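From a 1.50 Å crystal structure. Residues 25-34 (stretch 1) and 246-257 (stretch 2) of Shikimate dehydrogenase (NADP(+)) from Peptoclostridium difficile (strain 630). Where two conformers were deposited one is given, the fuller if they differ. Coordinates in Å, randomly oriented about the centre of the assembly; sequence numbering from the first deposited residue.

Stretch 1, residues 25-34: EILNIESAYK
Stretch 2 (246-257) IWQDTKIDNSIL

Stretch 2 runs against stretch 1 in reverse register: Gln 248 lies nearest Ile 29 (CA to CA 10.1 Å), Ile 252 nearest Leu 27 (8.6 Å) and Ile 256 nearest Ile 26 (8.2 Å). No direct hydrogen bond crosses; side chains make the contacts, with one water between.

Trp 247, helical at -65/-37 with chi1 m and chi2 -31°, sets its CH2 4.0 Å from CE2 of Tyr 33, near the plane of the tyrosine ring at its edge; Tyr 33 is extended (-135/130), chi1 t. Gln 248 (chi1 and chi2 m) ends the helix and serves two neighbours. Its CD lies 4.2 Å from CD1 of Ile 29 (-106/135, m,t), while its NE2 donates to a water (2.9 Å) that in turn donates to Ser 31 OG (2.6 Å), a polar bridge beside apolar packing.

Asp 249 leaves the helix at 62/43, and an extended run leads to Ile 252 (-107/137, m,t), whose CD1 meets Leu 27 CD1 at 3.6 Å. Asp 253 OD1 caps the next helix, accepting from Ser 255 N at 2.8 Å. The following turn, closed by Ile 256 N to Asp 253 O at 3.1 Å, brings in Ile 256 (-63/-40, m,t), whose CD1 packs 3.6 Å from Leu 27 CD2 and 4.4 Å from CG2 of Ile 26 (-64/-36, m,t). These methyls shield one another from water, which takes close fit rather than bond direction. Leu 27 (m,t) thus spans two isoleucines, just before Asn 28 turns at 57/45 in a Schellman motif.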

# COMPACT_ATOMS: atom_id res chain seq x y z
N GLU B 25 -1.53 -19.65 -5.40
CA GLU B 25 -1.74 -20.49 -6.59
C GLU B 25 -2.38 -19.72 -7.73
O GLU B 25 -1.96 -19.84 -8.89
CB GLU B 25 -2.62 -21.70 -6.27
CG GLU B 25 -1.94 -22.75 -5.43
CD GLU B 25 -2.87 -23.86 -4.95
OE1 GLU B 25 -4.11 -23.75 -5.09
OE2 GLU B 25 -2.35 -24.87 -4.43
N ILE B 26 -3.42 -18.96 -7.42
CA ILE B 26 -4.10 -18.22 -8.46
C ILE B 26 -3.20 -17.17 -9.11
O ILE B 26 -3.27 -16.96 -10.33
CB ILE B 26 -5.42 -17.63 -7.93
CG1 ILE B 26 -6.33 -18.78 -7.48
CG2 ILE B 26 -6.09 -16.79 -8.99
CD1 ILE B 26 -7.71 -18.34 -7.03
N LEU B 27 -2.35 -16.55 -8.30
CA LEU B 27 -1.41 -15.51 -8.77
C LEU B 27 -0.08 -16.08 -9.28
O LEU B 27 0.79 -15.32 -9.71
CB LEU B 27 -1.12 -14.49 -7.66
CG LEU B 27 -2.32 -13.71 -7.16
CD1 LEU B 27 -1.89 -12.87 -5.98
CD2 LEU B 27 -2.90 -12.86 -8.28
N ASN B 28 0.06 -17.40 -9.25
CA ASN B 28 1.28 -18.07 -9.74
C ASN B 28 2.54 -17.56 -9.03
O ASN B 28 3.56 -17.28 -9.66
CB ASN B 28 1.38 -17.92 -11.27
CG ASN B 28 0.22 -18.58 -11.99
OD1 ASN B 28 -0.03 -19.78 -11.83
ND2 ASN B 28 -0.51 -17.80 -12.80
N ILE B 29 2.45 -17.43 -7.72
CA ILE B 29 3.54 -16.90 -6.90
C ILE B 29 4.24 -18.01 -6.11
O ILE B 29 3.57 -18.85 -5.48
CB ILE B 29 3.01 -15.86 -5.88
CG1 ILE B 29 2.55 -14.59 -6.60
CG2 ILE B 29 4.09 -15.50 -4.85
CD1 ILE B 29 1.94 -13.56 -5.68
N GLU B 30 5.57 -17.97 -6.12
CA GLU B 30 6.40 -18.93 -5.39
C GLU B 30 6.55 -18.51 -3.94
O GLU B 30 7.51 -17.87 -3.54
CB GLU B 30 7.79 -19.04 -6.02
CG GLU B 30 8.56 -20.27 -5.59
CD GLU B 30 10.04 -20.18 -5.94
OE1 GLU B 30 10.52 -19.12 -6.39
OE2 GLU B 30 10.74 -21.16 -5.73
N SER B 31 5.56 -18.86 -3.13
CA SER B 31 5.60 -18.53 -1.74
C SER B 31 4.84 -19.58 -0.98
O SER B 31 4.12 -20.39 -1.56
CB SER B 31 5.02 -17.13 -1.49
OG SER B 31 5.93 -16.17 -1.99
N ALA B 32 5.06 -19.58 0.35
CA ALA B 32 4.41 -20.56 1.22
C ALA B 32 4.05 -19.96 2.56
O ALA B 32 4.74 -19.04 3.01
CB ALA B 32 5.28 -21.79 1.36
N TYR B 33 2.97 -20.47 3.16
CA TYR B 33 2.41 -19.92 4.40
C TYR B 33 2.08 -21.02 5.38
O TYR B 33 1.44 -22.00 5.03
CB TYR B 33 1.13 -19.14 4.04
CG TYR B 33 0.45 -18.29 5.12
CD1 TYR B 33 -0.24 -18.88 6.15
CD2 TYR B 33 0.45 -16.93 5.03
CE1 TYR B 33 -0.90 -18.10 7.10
CE2 TYR B 33 -0.22 -16.13 5.95
CZ TYR B 33 -0.90 -16.73 6.96
OH TYR B 33 -1.59 -15.89 7.85
N LYS B 34 2.54 -20.87 6.62
CA LYS B 34 2.19 -21.84 7.65
C LYS B 34 1.83 -21.18 8.97
O LYS B 34 2.06 -20.00 9.17
CB LYS B 34 3.28 -22.88 7.85
CG LYS B 34 4.45 -22.44 8.69
CD LYS B 34 5.40 -23.62 8.93
CE LYS B 34 6.41 -23.26 9.98
NZ LYS B 34 5.88 -23.35 11.38
N ILE B 246 -0.12 -5.87 0.36
CA ILE B 246 0.88 -5.17 1.15
C ILE B 246 2.26 -5.83 1.05
O ILE B 246 3.28 -5.16 0.81
CB ILE B 246 0.46 -5.11 2.63
CG1 ILE B 246 -0.75 -4.16 2.78
CG2 ILE B 246 1.63 -4.64 3.51
CD1 ILE B 246 -1.46 -4.28 4.10
N TRP B 247 2.28 -7.15 1.17
CA TRP B 247 3.53 -7.91 1.15
C TRP B 247 4.24 -7.81 -0.18
O TRP B 247 5.49 -7.72 -0.22
CB TRP B 247 3.30 -9.36 1.55
CG TRP B 247 2.92 -9.57 3.00
CD1 TRP B 247 3.31 -8.80 4.06
CD2 TRP B 247 2.10 -10.60 3.54
NE1 TRP B 247 2.77 -9.27 5.21
CE2 TRP B 247 2.03 -10.41 4.93
CE3 TRP B 247 1.42 -11.69 2.98
CZ2 TRP B 247 1.31 -11.25 5.76
CZ3 TRP B 247 0.71 -12.52 3.82
CH2 TRP B 247 0.64 -12.30 5.18
N GLN B 248 3.48 -7.80 -1.28
CA GLN B 248 4.10 -7.72 -2.63
C GLN B 248 4.22 -6.27 -3.14
O GLN B 248 4.96 -5.98 -4.10
CB GLN B 248 3.26 -8.51 -3.64
CG GLN B 248 2.82 -9.92 -3.24
CD GLN B 248 3.95 -10.93 -3.16
OE1 GLN B 248 4.88 -10.92 -3.96
NE2 GLN B 248 3.84 -11.85 -2.21
N ASP B 249 3.49 -5.37 -2.49
CA ASP B 249 3.40 -3.96 -2.90
C ASP B 249 2.78 -3.86 -4.30
O ASP B 249 3.24 -3.09 -5.15
CB ASP B 249 4.73 -3.18 -2.81
CG ASP B 249 4.52 -1.66 -2.85
OD1 ASP B 249 3.62 -1.16 -2.15
OD2 ASP B 249 5.28 -0.95 -3.56
N THR B 250 1.74 -4.64 -4.52
CA THR B 250 1.05 -4.62 -5.81
C THR B 250 -0.41 -4.87 -5.55
O THR B 250 -0.77 -5.52 -4.58
CB THR B 250 1.60 -5.72 -6.74
OG1 THR B 250 1.13 -5.49 -8.08
CG2 THR B 250 1.19 -7.09 -6.27
N LYS B 251 -1.27 -4.37 -6.42
CA LYS B 251 -2.70 -4.56 -6.29
C LYS B 251 -3.14 -5.86 -6.98
O LYS B 251 -2.59 -6.27 -8.00
CB LYS B 251 -3.48 -3.36 -6.89
CG LYS B 251 -3.15 -2.01 -6.26
CD LYS B 251 -3.46 -1.91 -4.78
CE LYS B 251 -3.19 -0.52 -4.21
NZ LYS B 251 -3.42 -0.41 -2.74
N ILE B 252 -4.13 -6.51 -6.37
CA ILE B 252 -4.69 -7.76 -6.84
C ILE B 252 -6.09 -7.52 -7.43
O ILE B 252 -6.91 -6.76 -6.90
CB ILE B 252 -4.69 -8.81 -5.70
CG1 ILE B 252 -3.25 -9.20 -5.38
CG2 ILE B 252 -5.49 -10.06 -6.08
CD1 ILE B 252 -3.07 -9.99 -4.08
N ASP B 253 -6.33 -8.18 -8.56
CA ASP B 253 -7.59 -8.06 -9.29
C ASP B 253 -8.79 -8.28 -8.37
O ASP B 253 -8.80 -9.23 -7.60
CB ASP B 253 -7.58 -9.06 -10.45
CG ASP B 253 -8.76 -8.88 -11.40
OD1 ASP B 253 -9.91 -8.92 -10.95
OD2 ASP B 253 -8.52 -8.72 -12.61
N ASN B 254 -9.78 -7.39 -8.45
CA ASN B 254 -11.00 -7.45 -7.59
C ASN B 254 -11.76 -8.75 -7.65
O ASN B 254 -12.36 -9.17 -6.68
CB ASN B 254 -11.99 -6.35 -7.98
CG ASN B 254 -11.59 -4.98 -7.48
OD1 ASN B 254 -10.74 -4.85 -6.60
ND2 ASN B 254 -12.22 -3.94 -8.03
N SER B 255 -11.75 -9.36 -8.82
CA SER B 255 -12.50 -10.59 -9.04
C SER B 255 -11.97 -11.77 -8.26
O SER B 255 -12.69 -12.73 -8.02
CB SER B 255 -12.49 -10.92 -10.52
OG SER B 255 -11.17 -11.18 -10.96
N ILE B 256 -10.72 -11.70 -7.82
CA ILE B 256 -10.10 -12.83 -7.12
C ILE B 256 -10.77 -13.20 -5.79
O ILE B 256 -10.92 -14.37 -5.45
CB ILE B 256 -8.58 -12.62 -6.98
CG1 ILE B 256 -7.94 -12.63 -8.38
CG2 ILE B 256 -7.96 -13.69 -6.09
CD1 ILE B 256 -6.45 -12.43 -8.42
N LEU B 257 -11.18 -12.20 -5.00
CA LEU B 257 -11.85 -12.45 -3.74
C LEU B 257 -13.07 -13.36 -3.89
O LEU B 257 -13.23 -14.33 -3.15
CB LEU B 257 -12.23 -11.10 -3.13
CG LEU B 257 -13.19 -11.03 -1.95
CD1 LEU B 257 -12.82 -11.97 -0.83
CD2 LEU B 257 -13.25 -9.60 -1.45
O HOH W 1 6.21 -13.55 -2.06